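Local coordinates for protein malonyl-CoA decarboxylase (Rhodopseudomonas palustris, PDB 4KSA) that probably decarboxylates malonyl-CoA as a malonyl-CoA decarboxylase, an alpha-beta enzyme of two domains, at residues I191-V196 with N270-L275; W343-D348 with G397-N402. All coordinates share one frame; numbering follows the deposited sequence.

Interaction 1: residues I191-V196 with N270-L275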
loop_
_atom_site.group_PDB
_atom_site.type_symbol
_atom_site.label_atom_id
_atom_site.label_comp_id
_atom_site.label_asym_id
_atom_site.label_seq_id
_atom_site.Cartn_x
_atom_site.Cartn_y
_atom_site.Cartn_z
ATOM N N ILE A 191 17.867 2.336 18.086
ATOM C CA ILE A 191 18.355 2.212 19.453
ATOM C C ILE A 191 19.878 2.307 19.472
ATOM O O ILE A 191 20.482 2.474 20.520
ATOM C CB ILE A 191 17.921 0.866 20.087
ATOM C CG1 ILE A 191 16.390 0.773 20.118
ATOM C CG2 ILE A 191 18.475 0.749 21.494
ATOM C CD1 ILE A 191 15.838 -0.538 20.688
ATOM N N ARG A 192 20.501 2.211 18.306
ATOM C CA ARG A 192 21.950 2.294 18.220
ATOM C C ARG A 192 22.414 3.658 17.711
ATOM O O ARG A 192 23.492 4.119 18.072
ATOM C CB ARG A 192 22.474 1.182 17.312
ATOM C CG ARG A 192 23.968 1.231 17.078
ATOM C CD ARG A 192 24.464 0.020 16.293
ATOM N NE ARG A 192 23.788 -0.151 15.003
ATOM C CZ ARG A 192 22.655 -0.831 14.825
ATOM N NH1 ARG A 192 22.119 -0.930 13.611
ATOM N NH2 ARG A 192 22.062 -1.422 15.859
ATOM N N TYR A 193 21.582 4.301 16.894
ATOM C CA TYR A 193 21.881 5.614 16.310
ATOM C C TYR A 193 21.425 6.804 17.175
ATOM O O TYR A 193 21.675 7.960 16.818
ATOM C CB TYR A 193 21.198 5.765 14.942
ATOM C CG TYR A 193 21.448 4.676 13.921
ATOM C CD1 TYR A 193 20.647 4.585 12.779
ATOM C CD2 TYR A 193 22.474 3.743 14.082
ATOM C CE1 TYR A 193 20.856 3.601 11.826
ATOM C CE2 TYR A 193 22.691 2.750 13.133
ATOM C CZ TYR A 193 21.878 2.687 12.007
ATOM O OH TYR A 193 22.089 1.709 11.060
ATOM N N GLU A 194 20.744 6.537 18.287
ATOM C CA GLU A 194 20.261 7.616 19.147
ATOM C C GLU A 194 21.419 8.479 19.647
ATOM O O GLU A 194 22.395 7.956 20.197
ATOM C CB GLU A 194 19.480 7.046 20.341
ATOM C CG GLU A 194 18.988 8.107 21.339
ATOM C CD GLU A 194 18.005 9.104 20.731
ATOM O OE1 GLU A 194 17.852 10.209 21.296
ATOM O OE2 GLU A 194 17.376 8.781 19.700
ATOM N N GLN A 195 21.292 9.795 19.453
ATOM C CA GLN A 195 22.316 10.765 19.862
ATOM C C GLN A 195 22.125 11.317 21.276
ATOM O O GLN A 195 22.766 10.862 22.224
ATOM C CB GLN A 195 22.355 11.928 18.867
ATOM C CG GLN A 195 22.690 11.500 17.449
ATOM C CD GLN A 195 23.950 10.650 17.382
ATOM O OE1 GLN A 195 25.028 11.078 17.802
ATOM N NE2 GLN A 195 23.818 9.438 16.854
ATOM N N VAL A 196 21.253 12.308 21.409
ATOM C CA VAL A 196 20.974 12.902 22.712
ATOM C C VAL A 196 20.560 11.846 23.741
ATOM O O VAL A 196 21.406 11.288 24.443
ATOM C CB VAL A 196 19.853 13.963 22.614
ATOM C CG1 VAL A 196 20.444 15.333 22.298
ATOM C CG2 VAL A 196 18.863 13.558 21.535
ATOM N N ASN A 270 23.607 12.042 10.788
ATOM C CA ASN A 270 23.833 11.231 9.591
ATOM C C ASN A 270 24.225 9.870 10.146
ATOM O O ASN A 270 25.257 9.758 10.793
ATOM C CB ASN A 270 24.979 11.784 8.771
ATOM C CG ASN A 270 24.552 12.154 7.373
ATOM O OD1 ASN A 270 23.891 13.181 7.167
ATOM N ND2 ASN A 270 24.913 11.311 6.391
ATOM N N THR A 271 23.435 8.831 9.876
ATOM C CA THR A 271 23.707 7.529 10.477
ATOM C C THR A 271 24.703 6.593 9.856
ATOM O O THR A 271 25.154 5.661 10.509
ATOM C CB THR A 271 22.415 6.729 10.664
ATOM O OG1 THR A 271 22.018 6.157 9.408
ATOM C CG2 THR A 271 21.311 7.645 11.184
ATOM N N GLN A 272 25.048 6.820 8.604
ATOM C CA GLN A 272 25.984 5.933 7.936
ATOM C C GLN A 272 27.330 6.582 7.678
ATOM O O GLN A 272 27.467 7.406 6.774
ATOM C CB GLN A 272 25.391 5.450 6.602
ATOM C CG GLN A 272 23.982 4.892 6.698
ATOM C CD GLN A 272 23.882 3.745 7.678
ATOM O OE1 GLN A 272 23.153 3.819 8.663
ATOM N NE2 GLN A 272 24.618 2.677 7.414
ATOM N N GLN A 273 28.320 6.199 8.479
ATOM C CA GLN A 273 29.687 6.691 8.340
ATOM C C GLN A 273 30.141 6.706 6.874
ATOM O O GLN A 273 30.721 7.695 6.414
ATOM C CB GLN A 273 30.626 5.813 9.161
ATOM C CG GLN A 273 30.767 6.280 10.588
ATOM C CD GLN A 273 31.336 7.695 10.664
ATOM O OE1 GLN A 273 31.211 8.378 11.689
ATOM N NE2 GLN A 273 31.974 8.140 9.573
ATOM N N GLY A 274 29.860 5.611 6.155
ATOM C CA GLY A 274 30.227 5.491 4.757
ATOM C C GLY A 274 29.480 6.413 3.806
ATOM O O GLY A 274 29.742 6.407 2.597
ATOM N N LEU A 275 28.539 7.196 4.330
ATOM C CA LEU A 275 27.793 8.109 3.480
ATOM C C LEU A 275 28.264 9.530 3.683
ATOM O O LEU A 275 27.813 10.444 3.002
ATOM C CB LEU A 275 26.293 8.007 3.739
ATOM C CG LEU A 275 25.687 6.683 3.252
ATOM C CD1 LEU A 275 24.188 6.659 3.547
ATOM C CD2 LEU A 275 25.984 6.500 1.752
#

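Interaction 2: residues W343-D348 with G397-N402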
loop_
_atom_site.group_PDB
_atom_site.type_symbol
_atom_site.label_atom_id
_atom_site.label_comp_id
_atom_site.label_asym_id
_atom_site.label_seq_id
_atom_site.Cartn_x
_atom_site.Cartn_y
_atom_site.Cartn_z
ATOM N N TRP A 343 34.526 27.998 35.462
ATOM C CA TRP A 343 34.219 29.422 35.410
ATOM C C TRP A 343 32.716 29.683 35.307
ATOM O O TRP A 343 32.211 30.656 35.867
ATOM C CB TRP A 343 34.939 30.093 34.237
ATOM C CG TRP A 343 34.549 29.572 32.893
ATOM C CD1 TRP A 343 35.199 28.624 32.158
ATOM C CD2 TRP A 343 33.414 29.975 32.121
ATOM N NE1 TRP A 343 34.541 28.415 30.972
ATOM C CE2 TRP A 343 33.442 29.230 30.923
ATOM C CE3 TRP A 343 32.376 30.893 32.325
ATOM C CZ2 TRP A 343 32.470 29.374 29.932
ATOM C CZ3 TRP A 343 31.411 31.038 31.341
ATOM C CH2 TRP A 343 31.466 30.281 30.157
ATOM N N PHE A 344 32.004 28.809 34.601
ATOM C CA PHE A 344 30.562 28.964 34.440
ATOM C C PHE A 344 29.811 28.909 35.775
ATOM O O PHE A 344 28.662 29.345 35.871
ATOM C CB PHE A 344 29.997 27.910 33.462
ATOM C CG PHE A 344 30.303 26.477 33.838
ATOM C CD1 PHE A 344 31.509 25.885 33.468
ATOM C CD2 PHE A 344 29.380 25.720 34.557
ATOM C CE1 PHE A 344 31.790 24.556 33.809
ATOM C CE2 PHE A 344 29.651 24.391 34.902
ATOM C CZ PHE A 344 30.859 23.809 34.527
ATOM N N ASP A 345 30.461 28.382 36.808
ATOM C CA ASP A 345 29.833 28.303 38.116
ATOM C C ASP A 345 29.985 29.600 38.927
ATOM O O ASP A 345 29.767 29.615 40.135
ATOM C CB ASP A 345 30.392 27.114 38.901
ATOM C CG ASP A 345 29.931 25.780 38.339
ATOM O OD1 ASP A 345 28.836 25.745 37.734
ATOM O OD2 ASP A 345 30.650 24.768 38.514
ATOM N N ASP A 346 30.356 30.687 38.258
ATOM C CA ASP A 346 30.505 31.979 38.918
ATOM C C ASP A 346 29.788 33.064 38.123
ATOM O O ASP A 346 30.387 33.706 37.266
ATOM C CB ASP A 346 31.979 32.361 39.053
ATOM C CG ASP A 346 32.170 33.732 39.698
ATOM O OD1 ASP A 346 31.874 33.878 40.905
ATOM O OD2 ASP A 346 32.605 34.671 38.996
ATOM N N ALA A 347 28.508 33.263 38.419
ATOM C CA ALA A 347 27.691 34.265 37.743
ATOM C C ALA A 347 28.506 35.466 37.296
ATOM O O ALA A 347 28.329 35.971 36.192
ATOM C CB ALA A 347 26.566 34.720 38.662
ATOM N N ASP A 348 29.408 35.917 38.158
ATOM C CA ASP A 348 30.236 37.068 37.851
ATOM C C ASP A 348 31.190 36.827 36.698
ATOM O O ASP A 348 31.293 37.656 35.797
ATOM C CB ASP A 348 31.014 37.495 39.095
ATOM C CG ASP A 348 30.112 38.087 40.170
ATOM O OD1 ASP A 348 29.513 39.161 39.920
ATOM O OD2 ASP A 348 30.000 37.475 41.260
ATOM N N GLY A 397 24.526 27.691 26.843
ATOM C CA GLY A 397 23.332 26.902 26.621
ATOM C C GLY A 397 23.567 25.454 27.028
ATOM O O GLY A 397 22.651 24.768 27.485
ATOM N N ASP A 398 24.800 24.985 26.873
ATOM C CA ASP A 398 25.129 23.614 27.229
ATOM C C ASP A 398 26.402 23.535 28.067
ATOM O O ASP A 398 27.512 23.666 27.550
ATOM C CB ASP A 398 25.283 22.777 25.954
ATOM C CG ASP A 398 25.704 21.352 26.237
ATOM O OD1 ASP A 398 25.176 20.760 27.205
ATOM O OD2 ASP A 398 26.550 20.819 25.488
ATOM N N ARG A 399 26.250 23.324 29.367
ATOM C CA ARG A 399 27.429 23.244 30.211
ATOM C C ARG A 399 27.868 21.817 30.456
ATOM O O ARG A 399 28.661 21.540 31.362
ATOM C CB ARG A 399 27.210 23.976 31.539
ATOM C CG ARG A 399 25.960 23.612 32.310
ATOM C CD ARG A 399 25.806 24.582 33.472
ATOM N NE ARG A 399 25.852 25.964 32.996
ATOM C CZ ARG A 399 26.107 27.022 33.764
ATOM N NH1 ARG A 399 26.348 26.869 35.066
ATOM N NH2 ARG A 399 26.123 28.241 33.229
ATOM N N SER A 400 27.353 20.911 29.637
ATOM C CA SER A 400 27.725 19.512 29.745
ATOM C C SER A 400 29.214 19.510 29.458
ATOM O O SER A 400 29.689 20.287 28.630
ATOM C CB SER A 400 27.001 18.683 28.687
ATOM O OG SER A 400 27.387 19.097 27.384
ATOM N N PRO A 401 29.978 18.659 30.146
ATOM C CA PRO A 401 31.413 18.654 29.867
ATOM C C PRO A 401 31.734 18.634 28.368
ATOM O O PRO A 401 32.746 19.186 27.935
ATOM C CB PRO A 401 31.907 17.413 30.613
ATOM C CG PRO A 401 30.637 16.604 30.872
ATOM C CD PRO A 401 29.632 17.659 31.164
ATOM N N ASN A 402 30.861 18.018 27.575
ATOM C CA ASN A 402 31.073 17.950 26.130
ATOM C C ASN A 402 30.978 19.311 25.465
ATOM O O ASN A 402 31.944 19.791 24.872
ATOM C CB ASN A 402 30.052 17.020 25.472
ATOM C CG ASN A 402 30.012 17.177 23.947
ATOM O OD1 ASN A 402 31.022 16.993 23.259
ATOM N ND2 ASN A 402 28.836 17.524 23.417
#

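Interaction 1: residues I191-V196 with N270-L275
The phenol ring of Tyr193 has the side chain of Thr271 over one face, with the side chain of Gln272 near the hydroxyl. Thr271 CB stands 3.9 Å from the ring centroid, 28° off the ring normal, which makes this a CH-pi contact. Its methyl CG2 comes to 3.5 Å from Tyr193 CD1, and the two side chains cross at about a right angle. Tyr193 lies in the last turn of helix 184-193; CG is anti to the carbonyl carbon (chi1 -53°), and the ring reaches from there to the loop that follows strand 262-270. Just past the helix, Gln195 folds back so that its NE2 donates to Tyr193 O at 2.6 Å, from above the carbonyl plane. Thr271 OG1 is hydrogen-bonded to the carbonyl of Pro228, and Tyr193 OH to Glu227. With a leucine in place of the tyrosine, Glu227 would probably lose its phenol partner and Thr271 CB its aromatic face. The contact is thus nonpolar between ring and threonine, while both hydroxyls bond to the loop between strands 214-220 and 230-237, tying the helix end and the post-strand turn to the same neighbour.

Interaction 2: residues W343-D348 with G397-N402
Phe344 and Arg399 meet where two helix lead-ins come together: the short 3-10 turn 343-344 ahead of helix 347-367, and the capped turn ahead of helix 401-407. The phenyl ring and the guanidinium are 78° apart, nearly perpendicular. Phe344 CD2 sits 3.2 Å above the guanidinium plane, offset toward its rim, and NH1 of Arg399 lies at the ring edge, in the plane of the phenyl group. Arg399 CB comes instead over a face of that ring, 4.1 Å from Phe344 CD2, so the arginine wraps round one side of the phenylalanine. A bend at chi3 (53°) helps turn the guanidinium back to the ring edge. Asp345 OD1 adds a salt bridge to Arg399 NH1; at 3.8 Å this pairing is long and probably loose, and the carboxylate and guanidinium planes stand 52° apart. Beside the arginine, Asp398 OD1 accepts from Ser400 N at 3.3 Å in an Asx turn, and Ser400 is the N-cap whose OG bonds to Gly403 N. Asp346 holds the matching N-cap position before helix 347-367. Met404 of helix 401-407 touches Phe344, Arg399 and Trp343, while Trp343 also packs on Leu353 of helix 347-367; the pairing lies beside these two helices, with Trp343 touching both, and segment 397-402 follows strand 389-394, outermost within this chain.

Interactions 1 and 2 both belong to the C-terminal family domain, whose clan is that of the acetyltransferases, yet they do not touch: their centres are 28 Å apart and their nearest atoms about 9 Å. The centre of interaction 1 is about 9 Å, and that of interaction 2 about 28 Å, from the centre of the chain. Interaction 1 lies where the chain leaves strand 262-270 of the mixed sheet, and its 270-275 loop also packs on helix 132-146 of the N-terminal domain. Interaction 2 is peripheral, its segment 397-402 following strand 389-394, outermost within this chain. Along the sequence they are in series. Both lie away from the magnesium-binding His162.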